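PDB 3C12: flagellar protein from Xanthomonas campestris pv. campestris, which is the hook-capping protein FlgD, here its C-terminal Ig-like and Tudor-like part, probably needed for flagellar hook formation and perhaps acting as a scaffold. Local coordinates for residues H12-P17 with N133-S138; P17-V21 with Y85-A89; K30-A35 with L101-D106; V105-D110 with L121-L126. All blocks are in the same frame, centred on the assembly; numbering follows the deposited sequence.

Overall arrangement
All four contacts involve strands of one curled antiparallel sheet, and the long strand 98-115 ties most of it together. Interaction 3 pairs this strand with 30-35, and interaction 4, further along, pairs it with 121-126; the two share Val105 and Asp106. Interaction 2, the most buried, lies among Ig-like strands and relies on backbone bonds and aliphatic side chains. Interactions 1, 3 and 4 are only partly buried and bring in more polar side chains: a guanidinium, an ion pair and a threonine hydroxyl. In interaction 1 the C-terminal tail covers strand 13-17, whose Val16 bonds to Val105. Interactions 1, 2 and 3 all touch the second subunit, whereas interaction 4 does not.

Interaction 1. Residues H12-P17 with N133-S138; sequences HNVLVP and NVLRVS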
loop_
_atom_site.group_PDB
_atom_site.type_symbol
_atom_site.label_atom_id
_atom_site.label_comp_id
_atom_site.label_asym_id
_atom_site.label_seq_id
_atom_site.Cartn_x
_atom_site.Cartn_y
_atom_site.Cartn_z
ATOM N N HIS A 12 6.385 -14.142 15.513
ATOM C CA HIS A 12 6.849 -14.263 14.141
ATOM C C HIS A 12 6.810 -12.922 13.412
ATOM O O HIS A 12 6.480 -11.891 14.008
ATOM C CB HIS A 12 5.999 -15.294 13.401
ATOM C CG HIS A 12 6.192 -16.696 13.895
ATOM N ND1 HIS A 12 5.489 -17.768 13.389
ATOM C CD2 HIS A 12 7.028 -17.203 14.832
ATOM C CE1 HIS A 12 5.885 -18.875 13.992
ATOM N NE2 HIS A 12 6.818 -18.559 14.872
ATOM N N ASN A 13 7.163 -12.941 12.127
ATOM C CA ASN A 13 7.166 -11.738 11.297
ATOM C C ASN A 13 6.084 -11.830 10.240
ATOM O O ASN A 13 5.759 -12.909 9.753
ATOM C CB ASN A 13 8.533 -11.536 10.632
ATOM C CG ASN A 13 9.491 -10.745 11.504
ATOM O OD1 ASN A 13 9.700 -11.067 12.670
ATOM N ND2 ASN A 13 10.080 -9.704 10.939
ATOM N N VAL A 14 5.517 -10.686 9.895
ATOM C CA VAL A 14 4.466 -10.651 8.899
ATOM C C VAL A 14 4.726 -9.567 7.874
ATOM O O VAL A 14 5.520 -8.651 8.094
ATOM C CB VAL A 14 3.082 -10.388 9.541
ATOM C CG1 VAL A 14 2.717 -11.529 10.469
ATOM C CG2 VAL A 14 3.098 -9.065 10.298
ATOM N N LEU A 15 4.053 -9.697 6.741
ATOM C CA LEU A 15 4.165 -8.730 5.674
ATOM C C LEU A 15 2.813 -8.078 5.543
ATOM O O LEU A 15 1.821 -8.737 5.255
ATOM C CB LEU A 15 4.555 -9.406 4.360
ATOM C CG LEU A 15 6.054 -9.495 4.066
ATOM C CD1 LEU A 15 6.773 -10.164 5.218
ATOM C CD2 LEU A 15 6.267 -10.267 2.784
ATOM N N VAL A 16 2.781 -6.778 5.779
ATOM C CA VAL A 16 1.549 -6.024 5.684
ATOM C C VAL A 16 1.755 -4.805 4.802
ATOM O O VAL A 16 2.854 -4.260 4.719
ATOM C CB VAL A 16 1.078 -5.561 7.076
ATOM C CG1 VAL A 16 0.722 -6.759 7.926
ATOM C CG2 VAL A 16 2.173 -4.755 7.748
ATOM N N PRO A 17 0.696 -4.379 4.109
ATOM C CA PRO A 17 0.758 -3.211 3.231
ATOM C C PRO A 17 1.000 -1.979 4.090
ATOM O O PRO A 17 0.202 -1.673 4.970
ATOM C CB PRO A 17 -0.624 -3.191 2.588
ATOM C CG PRO A 17 -1.013 -4.624 2.582
ATOM C CD PRO A 17 -0.582 -5.085 3.943
ATOM N N ASN A 133 -5.190 -7.657 7.230
ATOM C CA ASN A 133 -4.353 -6.804 6.418
ATOM C C ASN A 133 -3.054 -7.538 6.191
ATOM O O ASN A 133 -2.210 -7.086 5.432
ATOM C CB ASN A 133 -4.071 -5.474 7.117
ATOM C CG ASN A 133 -5.276 -4.556 7.146
ATOM O OD1 ASN A 133 -5.135 -3.342 7.122
ATOM N ND2 ASN A 133 -6.468 -5.135 7.208
ATOM N N VAL A 134 -2.894 -8.684 6.846
ATOM C CA VAL A 134 -1.669 -9.457 6.685
ATOM C C VAL A 134 -1.600 -10.103 5.305
ATOM O O VAL A 134 -2.575 -10.680 4.827
ATOM C CB VAL A 134 -1.540 -10.559 7.756
ATOM C CG1 VAL A 134 -0.174 -11.242 7.640
ATOM C CG2 VAL A 134 -1.717 -9.956 9.136
ATOM N N LEU A 135 -0.439 -9.987 4.669
ATOM C CA LEU A 135 -0.227 -10.554 3.347
ATOM C C LEU A 135 0.254 -11.996 3.485
ATOM O O LEU A 135 -0.114 -12.862 2.692
ATOM C CB LEU A 135 0.800 -9.711 2.571
ATOM C CG LEU A 135 1.174 -10.081 1.117
ATOM C CD1 LEU A 135 2.247 -11.169 1.088
ATOM C CD2 LEU A 135 -0.082 -10.518 0.354
ATOM N N ARG A 136 1.071 -12.252 4.502
ATOM C CA ARG A 136 1.592 -13.587 4.739
ATOM C C ARG A 136 2.661 -13.543 5.816
ATOM O O ARG A 136 3.209 -12.481 6.111
ATOM C CB ARG A 136 2.203 -14.165 3.461
ATOM C CG ARG A 136 3.541 -13.559 3.072
ATOM C CD ARG A 136 4.280 -14.488 2.131
ATOM N NE ARG A 136 5.617 -14.017 1.777
ATOM C CZ ARG A 136 5.902 -13.313 0.684
ATOM N NH1 ARG A 136 4.937 -12.988 -0.176
ATOM N NH2 ARG A 136 7.157 -12.944 0.450
ATOM N N VAL A 137 2.966 -14.703 6.393
ATOM C CA VAL A 137 3.986 -14.784 7.433
ATOM C C VAL A 137 5.334 -15.048 6.810
ATOM O O VAL A 137 5.673 -16.201 6.544
ATOM C CB VAL A 137 3.731 -15.940 8.432
ATOM C CG1 VAL A 137 4.800 -15.910 9.536
ATOM C CG2 VAL A 137 2.333 -15.837 9.020
ATOM N N SER A 138 6.102 -13.992 6.572
ATOM C CA SER A 138 7.436 -14.154 5.989
ATOM C C SER A 138 8.452 -13.229 6.660
ATOM O O SER A 138 8.012 -12.323 7.405
ATOM C CB SER A 138 7.408 -13.891 4.462
ATOM O OG SER A 138 6.905 -15.010 3.726
ATOM O OXT SER A 138 9.671 -13.420 6.429
#
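Leu15 O receives the backbone N of Leu135 at 2.6 Å, and Leu15 N gives its hydrogen to Arg136 O at 3.0 Å. With both its polar backbone atoms used, Leu15 holds the C-terminal tail 133-138 against strand 13-17, on whose other flank the long strand 98-115, which here runs through the Tudor-like part, bonds to Val14 and Val16. The tail runs beside the strand without forming a regular strand itself.

Branched aliphatic residues suit the strand, since the valine methyls of strand and tail meet across the contact. Val134 CG1 meets Val14 CB at 3.9 Å, the two side chains crossing at about a right angle, while Val134 CG2 faces Val16 CG1. Val134 CG1 lies anti to the backbone N (chi1 -174°), and this turns the two methyls toward different valines. Leu135 also packs on Asn133 of the second subunit.

Leu15 and Arg136 run side by side, and Leu15 CD2 lies over one face of the guanidinium, 3.7 Å from CZ and displaced toward its rim. Arginine fits here by combining an apolar face with charged edges: NH1 forms a salt bridge with Glu65, and NE donates to Ser138 OG, which sits in the guanidinium plane.

Interaction 2. Residues P17-V21 with Y85-A89; sequences PSAQV and YGITA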
loop_
_atom_site.group_PDB
_atom_site.type_symbol
_atom_site.label_atom_id
_atom_site.label_comp_id
_atom_site.label_asym_id
_atom_site.label_seq_id
_atom_site.Cartn_x
_atom_site.Cartn_y
_atom_site.Cartn_z
ATOM N N PRO A 17 0.696 -4.379 4.109
ATOM C CA PRO A 17 0.758 -3.211 3.231
ATOM C C PRO A 17 1.000 -1.979 4.090
ATOM O O PRO A 17 0.202 -1.673 4.970
ATOM C CB PRO A 17 -0.624 -3.191 2.588
ATOM C CG PRO A 17 -1.013 -4.624 2.582
ATOM C CD PRO A 17 -0.582 -5.085 3.943
ATOM N N SER A 18 2.099 -1.275 3.843
ATOM C CA SER A 18 2.411 -0.087 4.625
ATOM C C SER A 18 3.048 0.985 3.760
ATOM O O SER A 18 3.885 0.689 2.919
ATOM C CB SER A 18 3.350 -0.455 5.779
ATOM O OG SER A 18 3.578 0.646 6.632
ATOM N N ALA A 19 2.635 2.230 3.963
ATOM C CA ALA A 19 3.184 3.342 3.204
ATOM C C ALA A 19 4.432 3.848 3.904
ATOM O O ALA A 19 5.138 4.704 3.386
ATOM C CB ALA A 19 2.165 4.458 3.091
ATOM N N GLN A 20 4.704 3.319 5.091
ATOM C CA GLN A 20 5.883 3.727 5.836
ATOM C C GLN A 20 6.591 2.545 6.476
ATOM O O GLN A 20 6.034 1.460 6.590
ATOM C CB GLN A 20 5.518 4.785 6.893
ATOM C CG GLN A 20 4.291 4.492 7.745
ATOM C CD GLN A 20 3.915 5.653 8.663
ATOM O OE1 GLN A 20 3.774 6.790 8.218
ATOM N NE2 GLN A 20 3.740 5.363 9.946
ATOM N N VAL A 21 7.842 2.761 6.859
ATOM C CA VAL A 21 8.653 1.733 7.499
ATOM C C VAL A 21 9.163 2.321 8.806
ATOM O O VAL A 21 9.121 3.528 9.000
ATOM C CB VAL A 21 9.860 1.340 6.623
ATOM C CG1 VAL A 21 9.383 0.837 5.276
ATOM C CG2 VAL A 21 10.770 2.529 6.436
ATOM N N TYR A 85 9.155 6.197 8.928
ATOM C CA TYR A 85 9.506 6.951 7.738
ATOM C C TYR A 85 8.644 6.507 6.578
ATOM O O TYR A 85 8.263 5.337 6.495
ATOM C CB TYR A 85 10.974 6.741 7.380
ATOM C CG TYR A 85 11.921 7.385 8.341
ATOM C CD1 TYR A 85 12.228 6.786 9.564
ATOM C CD2 TYR A 85 12.489 8.618 8.048
ATOM C CE1 TYR A 85 13.077 7.404 10.469
ATOM C CE2 TYR A 85 13.342 9.248 8.943
ATOM C CZ TYR A 85 13.629 8.639 10.147
ATOM O OH TYR A 85 14.471 9.283 11.021
ATOM N N GLY A 86 8.342 7.443 5.682
ATOM C CA GLY A 86 7.527 7.117 4.527
ATOM C C GLY A 86 8.331 6.467 3.416
ATOM O O GLY A 86 9.479 6.836 3.170
ATOM N N ILE A 87 7.739 5.484 2.751
ATOM C CA ILE A 87 8.426 4.814 1.658
ATOM C C ILE A 87 7.568 4.717 0.402
ATOM O O ILE A 87 6.404 4.321 0.444
ATOM C CB ILE A 87 8.901 3.390 2.046
ATOM C CG1 ILE A 87 9.585 2.752 0.834
ATOM C CG2 ILE A 87 7.738 2.538 2.522
ATOM C CD1 ILE A 87 9.975 1.324 1.028
ATOM N N THR A 88 8.165 5.094 -0.719
ATOM C CA THR A 88 7.497 5.055 -2.008
ATOM C C THR A 88 8.316 4.213 -2.978
ATOM O O THR A 88 9.544 4.303 -3.019
ATOM C CB THR A 88 7.320 6.473 -2.564
ATOM O OG1 THR A 88 6.448 7.204 -1.696
ATOM C CG2 THR A 88 6.723 6.436 -3.960
ATOM N N ALA A 89 7.633 3.383 -3.752
ATOM C CA ALA A 89 8.324 2.528 -4.697
ATOM C C ALA A 89 7.870 2.803 -6.103
ATOM O O ALA A 89 6.675 2.820 -6.399
ATOM C CB ALA A 89 8.086 1.075 -4.360
#
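Backbone hydrogen bonds join Ala19 and Val21 to strand 85-89, so that strand 20-23 becomes an antiparallel neighbour of strand 83-93 in the Ig-like β fold. Ile87 N points almost straight at Ala19 O (2.8 Å, 178° at the hydrogen), and Tyr85 N reaches Val21 O at 2.7 Å. Val21 N returns a bond to Tyr85 O, although the position of that oxygen is less certain. Between them, Gln20 and Gly86 form a non-hydrogen-bonded pair with their CA atoms 4.0 Å apart.

A side-chain hydrogen bond shapes the entry to the strand: Ser18 OG donates to Gln20 O at 2.6 Å, bridging the bend at Ala19. Serine is well placed for this because its short side chain reaches forward over Ala19 to that oxygen.

Apolar packing lies on the Val21 and Tyr85 side. The Tyr85 ring leads away from strand 20-23, meets Trp70 edge to face and sends its OH to Ala81 O. Ile87 also packs on Phe43 and Ile45 of strand 39-46. Val21 and Ile87 cross at about a right angle, with Val21 CG1 3.6 Å from Ile87 CG2.

Interaction 3. Residues K30-A35 with L101-D106; sequences KGVVAA and LATYVD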
loop_
_atom_site.group_PDB
_atom_site.type_symbol
_atom_site.label_atom_id
_atom_site.label_comp_id
_atom_site.label_asym_id
_atom_site.label_seq_id
_atom_site.Cartn_x
_atom_site.Cartn_y
_atom_site.Cartn_z
ATOM N N LYS A 30 12.992 -3.774 6.330
ATOM C CA LYS A 30 12.923 -4.509 5.082
ATOM C C LYS A 30 11.482 -4.744 4.658
ATOM O O LYS A 30 10.556 -4.582 5.450
ATOM C CB LYS A 30 13.653 -5.850 5.212
ATOM C CG LYS A 30 13.046 -6.828 6.219
ATOM C CD LYS A 30 13.748 -8.186 6.168
ATOM C CE LYS A 30 13.169 -9.179 7.172
ATOM N NZ LYS A 30 13.427 -8.786 8.584
ATOM N N GLY A 31 11.305 -5.130 3.401
ATOM C CA GLY A 31 9.978 -5.383 2.882
ATOM C C GLY A 31 10.070 -5.853 1.447
ATOM O O GLY A 31 11.154 -6.180 0.962
ATOM N N VAL A 32 8.931 -5.882 0.764
ATOM C CA VAL A 32 8.893 -6.329 -0.616
ATOM C C VAL A 32 7.834 -5.619 -1.428
ATOM O O VAL A 32 6.920 -5.006 -0.891
ATOM C CB VAL A 32 8.606 -7.834 -0.712
ATOM C CG1 VAL A 32 9.727 -8.617 -0.071
ATOM C CG2 VAL A 32 7.298 -8.144 -0.035
ATOM N N VAL A 33 7.973 -5.726 -2.739
ATOM C CA VAL A 33 7.053 -5.119 -3.683
ATOM C C VAL A 33 6.903 -6.064 -4.866
ATOM O O VAL A 33 7.826 -6.808 -5.194
ATOM C CB VAL A 33 7.585 -3.771 -4.184
ATOM C CG1 VAL A 33 6.757 -3.293 -5.340
ATOM C CG2 VAL A 33 7.545 -2.751 -3.065
ATOM N N ALA A 34 5.743 -6.038 -5.508
ATOM C CA ALA A 34 5.515 -6.915 -6.640
ATOM C C ALA A 34 5.729 -6.204 -7.968
ATOM O O ALA A 34 4.874 -5.445 -8.416
ATOM C CB ALA A 34 4.118 -7.486 -6.567
ATOM N N ALA A 35 6.881 -6.462 -8.585
ATOM C CA ALA A 35 7.245 -5.884 -9.881
ATOM C C ALA A 35 6.422 -6.535 -10.979
ATOM O O ALA A 35 6.289 -7.753 -11.027
ATOM C CB ALA A 35 8.722 -6.095 -10.156
ATOM N N LEU A 101 4.380 1.141 -7.316
ATOM C CA LEU A 101 4.025 -0.188 -6.838
ATOM C C LEU A 101 3.682 -0.142 -5.354
ATOM O O LEU A 101 4.221 0.681 -4.618
ATOM C CB LEU A 101 5.186 -1.154 -7.051
ATOM C CG LEU A 101 5.827 -1.268 -8.436
ATOM C CD1 LEU A 101 7.075 -2.108 -8.307
ATOM C CD2 LEU A 101 4.861 -1.873 -9.450
ATOM N N ALA A 102 2.786 -1.031 -4.923
ATOM C CA ALA A 102 2.370 -1.105 -3.523
ATOM C C ALA A 102 3.481 -1.694 -2.678
ATOM O O ALA A 102 4.085 -2.690 -3.047
ATOM C CB ALA A 102 1.129 -1.957 -3.392
ATOM N N THR A 103 3.746 -1.077 -1.536
ATOM C CA THR A 103 4.796 -1.555 -0.651
ATOM C C THR A 103 4.260 -2.402 0.495
ATOM O O THR A 103 3.247 -2.068 1.106
ATOM C CB THR A 103 5.589 -0.375 -0.058
ATOM O OG1 THR A 103 4.696 0.711 0.215
ATOM C CG2 THR A 103 6.655 0.092 -1.020
ATOM N N TYR A 104 4.945 -3.510 0.769
ATOM C CA TYR A 104 4.573 -4.405 1.860
ATOM C C TYR A 104 5.751 -4.458 2.793
ATOM O O TYR A 104 6.851 -4.847 2.408
ATOM C CB TYR A 104 4.240 -5.816 1.354
ATOM C CG TYR A 104 3.113 -5.830 0.346
ATOM C CD1 TYR A 104 3.342 -5.454 -0.982
ATOM C CD2 TYR A 104 1.808 -6.137 0.729
ATOM C CE1 TYR A 104 2.296 -5.374 -1.905
ATOM C CE2 TYR A 104 0.750 -6.059 -0.188
ATOM C CZ TYR A 104 1.001 -5.673 -1.503
ATOM O OH TYR A 104 -0.033 -5.547 -2.417
ATOM N N VAL A 105 5.518 -4.057 4.031
ATOM C CA VAL A 105 6.580 -4.025 5.015
ATOM C C VAL A 105 6.612 -5.235 5.912
ATOM O O VAL A 105 5.567 -5.749 6.323
ATOM C CB VAL A 105 6.451 -2.786 5.898
ATOM C CG1 VAL A 105 7.561 -2.758 6.917
ATOM C CG2 VAL A 105 6.472 -1.554 5.038
ATOM N N ASP A 106 7.826 -5.684 6.212
ATOM C CA ASP A 106 7.996 -6.814 7.103
ATOM C C ASP A 106 8.196 -6.289 8.524
ATOM O O ASP A 106 9.015 -5.392 8.752
ATOM C CB ASP A 106 9.193 -7.662 6.697
ATOM C CG ASP A 106 9.422 -8.824 7.655
ATOM O OD1 ASP A 106 9.929 -8.580 8.780
ATOM O OD2 ASP A 106 9.072 -9.972 7.297
#
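This is an antiparallel strand pairing, in which strand 29-35 lies beside the long strand 98-115 at the point where the Ig-like body continues into the Tudor-like part. The axes of segments 30-35 and 103-106 come within 4.6 Å and run at 153° to each other. Val32 and Tyr104 form the central hydrogen-bonded pair, Val32 N giving to Tyr104 O at 2.8 Å and Tyr104 N to Val32 O at 3.0 Å. Asp106 N adds a third bond, to Lys30 O.

Gly31 pairs with Val105, CA to CA 4.2 Å. Its backbone is fully extended, and any side chain here would run into Tyr104 O, so glycine is what lets the strands come this close.

The faces differ. On one, Val33 CG2 lies alongside Thr103 CG2, methyl to methyl at 3.6 Å, while Thr103 OG1 bonds to Ser18 O; a β-branched threonine serves both needs. On the other, Val32 and Tyr104 cross at about a right angle, Val32 CG2 against Tyr104 CB, and Val32 O sits at the edge of the Tyr104 ring, in its plane and 3.6 Å from CD1. Tyr104 goes on to Pro17 and Leu135, and to Asn133 of the second subunit.

At the exposed end Lys30 and Asp106 lie side by side, with Lys30 CE and NZ both near Asp106 OD1, NZ at 3.5 Å. The ion pair is long and weak, and OD1 has its hydrogen bond from Asn13 ND2, which leaves the three backbone bonds as the firmer part of the pairing.

Interaction 4. Residues V105-D110 with L121-L126; sequences VDAPVD and LNLTGL
The flat carbonyl of Pro108 takes two hydrogens from Thr124. Thr124 N approaches its O nearly head-on, at 3.0 Å and 173° at the hydrogen, while Thr124 OG1 comes from above the carbonyl plane, 47° out of it, at 3.2 Å. The Pro108 ring crosses the Thr124 side chain at about a right angle, its CG beside Thr124 CB. Proline offers no N-H but keeps its O as an acceptor, and threonine suits the partner place because its backbone and hydroxyl can both donate to it. Thr124 OG1 sits beside the backbone N (chi1 -49°), which lets both groups reach the same oxygen.

The flat amide of Asn122 works away from the contact, ND2 bonding to Ser111 OG and Thr113 OG1. Its backbone O accepts a weak, bent bond from Asp110 N, just after Val109, the centre of an inverse gamma turn.

Aliphatic side chains make up the rest of the contact. Val109 CG2 meets Leu123 CD2 at 4.0 Å and also faces Leu121 CD1. Gly125, with a positive phi, turns the chain so that Leu126 comes back toward the strand, where its CD1 touches Ala107 CB at 3.7 Å and Val105 CG1 at 3.9 Å; the small alanine gives the leucine methyl room. Val14 of strand 13-17 packs on Val109 and Leu123. The contact joins the β-hairpin strands 98-115 and 118-123, and the loop that follows, in FlgD's Tudor-like part.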
loop_
_atom_site.group_PDB
_atom_site.type_symbol
_atom_site.label_atom_id
_atom_site.label_comp_id
_atom_site.label_asym_id
_atom_site.label_seq_id
_atom_site.Cartn_x
_atom_site.Cartn_y
_atom_site.Cartn_z
ATOM N N VAL A 105 5.518 -4.057 4.031
ATOM C CA VAL A 105 6.580 -4.025 5.015
ATOM C C VAL A 105 6.612 -5.235 5.912
ATOM O O VAL A 105 5.567 -5.749 6.323
ATOM C CB VAL A 105 6.451 -2.786 5.898
ATOM C CG1 VAL A 105 7.561 -2.758 6.917
ATOM C CG2 VAL A 105 6.472 -1.554 5.038
ATOM N N ASP A 106 7.826 -5.684 6.212
ATOM C CA ASP A 106 7.996 -6.814 7.103
ATOM C C ASP A 106 8.196 -6.289 8.524
ATOM O O ASP A 106 9.015 -5.392 8.752
ATOM C CB ASP A 106 9.193 -7.662 6.697
ATOM C CG ASP A 106 9.422 -8.824 7.655
ATOM O OD1 ASP A 106 9.929 -8.580 8.780
ATOM O OD2 ASP A 106 9.072 -9.972 7.297
ATOM N N ALA A 107 7.450 -6.856 9.471
ATOM C CA ALA A 107 7.526 -6.426 10.856
ATOM C C ALA A 107 7.238 -7.552 11.815
ATOM O O ALA A 107 6.447 -8.451 11.524
ATOM C CB ALA A 107 6.539 -5.297 11.105
ATOM N N PRO A 108 7.869 -7.508 12.994
ATOM C CA PRO A 108 7.676 -8.536 14.013
ATOM C C PRO A 108 6.360 -8.341 14.778
ATOM O O PRO A 108 6.052 -7.240 15.244
ATOM C CB PRO A 108 8.910 -8.368 14.887
ATOM C CG PRO A 108 9.102 -6.894 14.877
ATOM C CD PRO A 108 8.880 -6.524 13.426
ATOM N N VAL A 109 5.580 -9.415 14.879
ATOM C CA VAL A 109 4.303 -9.390 15.591
ATOM C C VAL A 109 4.609 -9.493 17.078
ATOM O O VAL A 109 4.673 -10.596 17.627
ATOM C CB VAL A 109 3.423 -10.586 15.202
ATOM C CG1 VAL A 109 2.111 -10.525 15.954
ATOM C CG2 VAL A 109 3.189 -10.597 13.703
ATOM N N ASP A 110 4.804 -8.343 17.719
ATOM C CA ASP A 110 5.135 -8.302 19.134
ATOM C C ASP A 110 4.089 -8.987 20.000
ATOM O O ASP A 110 4.425 -9.665 20.979
ATOM C CB ASP A 110 5.320 -6.861 19.603
ATOM C CG ASP A 110 5.663 -6.773 21.085
ATOM O OD1 ASP A 110 6.719 -7.318 21.490
ATOM O OD2 ASP A 110 4.870 -6.167 21.845
ATOM N N LEU A 121 -3.055 -7.117 15.602
ATOM C CA LEU A 121 -1.655 -7.457 15.795
ATOM C C LEU A 121 -0.938 -6.187 16.191
ATOM O O LEU A 121 -1.195 -5.115 15.638
ATOM C CB LEU A 121 -1.024 -7.984 14.509
ATOM C CG LEU A 121 -1.802 -8.981 13.665
ATOM C CD1 LEU A 121 -0.836 -9.648 12.698
ATOM C CD2 LEU A 121 -2.456 -10.020 14.554
ATOM N N ASN A 122 -0.041 -6.316 17.155
ATOM C CA ASN A 122 0.732 -5.183 17.624
ATOM C C ASN A 122 2.100 -5.366 17.011
ATOM O O ASN A 122 2.927 -6.141 17.497
ATOM C CB ASN A 122 0.771 -5.191 19.149
ATOM C CG ASN A 122 -0.620 -5.278 19.743
ATOM O OD1 ASN A 122 -1.490 -4.464 19.425
ATOM N ND2 ASN A 122 -0.846 -6.280 20.591
ATOM N N LEU A 123 2.296 -4.663 15.901
ATOM C CA LEU A 123 3.526 -4.725 15.134
ATOM C C LEU A 123 4.582 -3.789 15.689
ATOM O O LEU A 123 4.349 -2.591 15.849
ATOM C CB LEU A 123 3.219 -4.388 13.683
ATOM C CG LEU A 123 2.058 -5.206 13.120
ATOM C CD1 LEU A 123 1.744 -4.713 11.728
ATOM C CD2 LEU A 123 2.404 -6.698 13.104
ATOM N N THR A 124 5.746 -4.355 15.986
ATOM C CA THR A 124 6.850 -3.599 16.543
ATOM C C THR A 124 7.327 -2.521 15.584
ATOM O O THR A 124 7.716 -2.811 14.451
ATOM C CB THR A 124 8.020 -4.520 16.876
ATOM O OG1 THR A 124 7.535 -5.646 17.621
ATOM C CG2 THR A 124 9.057 -3.776 17.703
ATOM N N GLY A 125 7.285 -1.278 16.059
ATOM C CA GLY A 125 7.699 -0.145 15.261
ATOM C C GLY A 125 6.571 0.499 14.470
ATOM O O GLY A 125 6.347 1.713 14.560
ATOM N N LEU A 126 5.856 -0.314 13.693
ATOM C CA LEU A 126 4.767 0.173 12.859
ATOM C C LEU A 126 3.547 0.551 13.650
ATOM O O LEU A 126 2.983 1.619 13.452
ATOM C CB LEU A 126 4.376 -0.874 11.824
ATOM C CG LEU A 126 5.402 -1.096 10.721
ATOM C CD1 LEU A 126 4.958 -2.229 9.823
ATOM C CD2 LEU A 126 5.564 0.184 9.927
#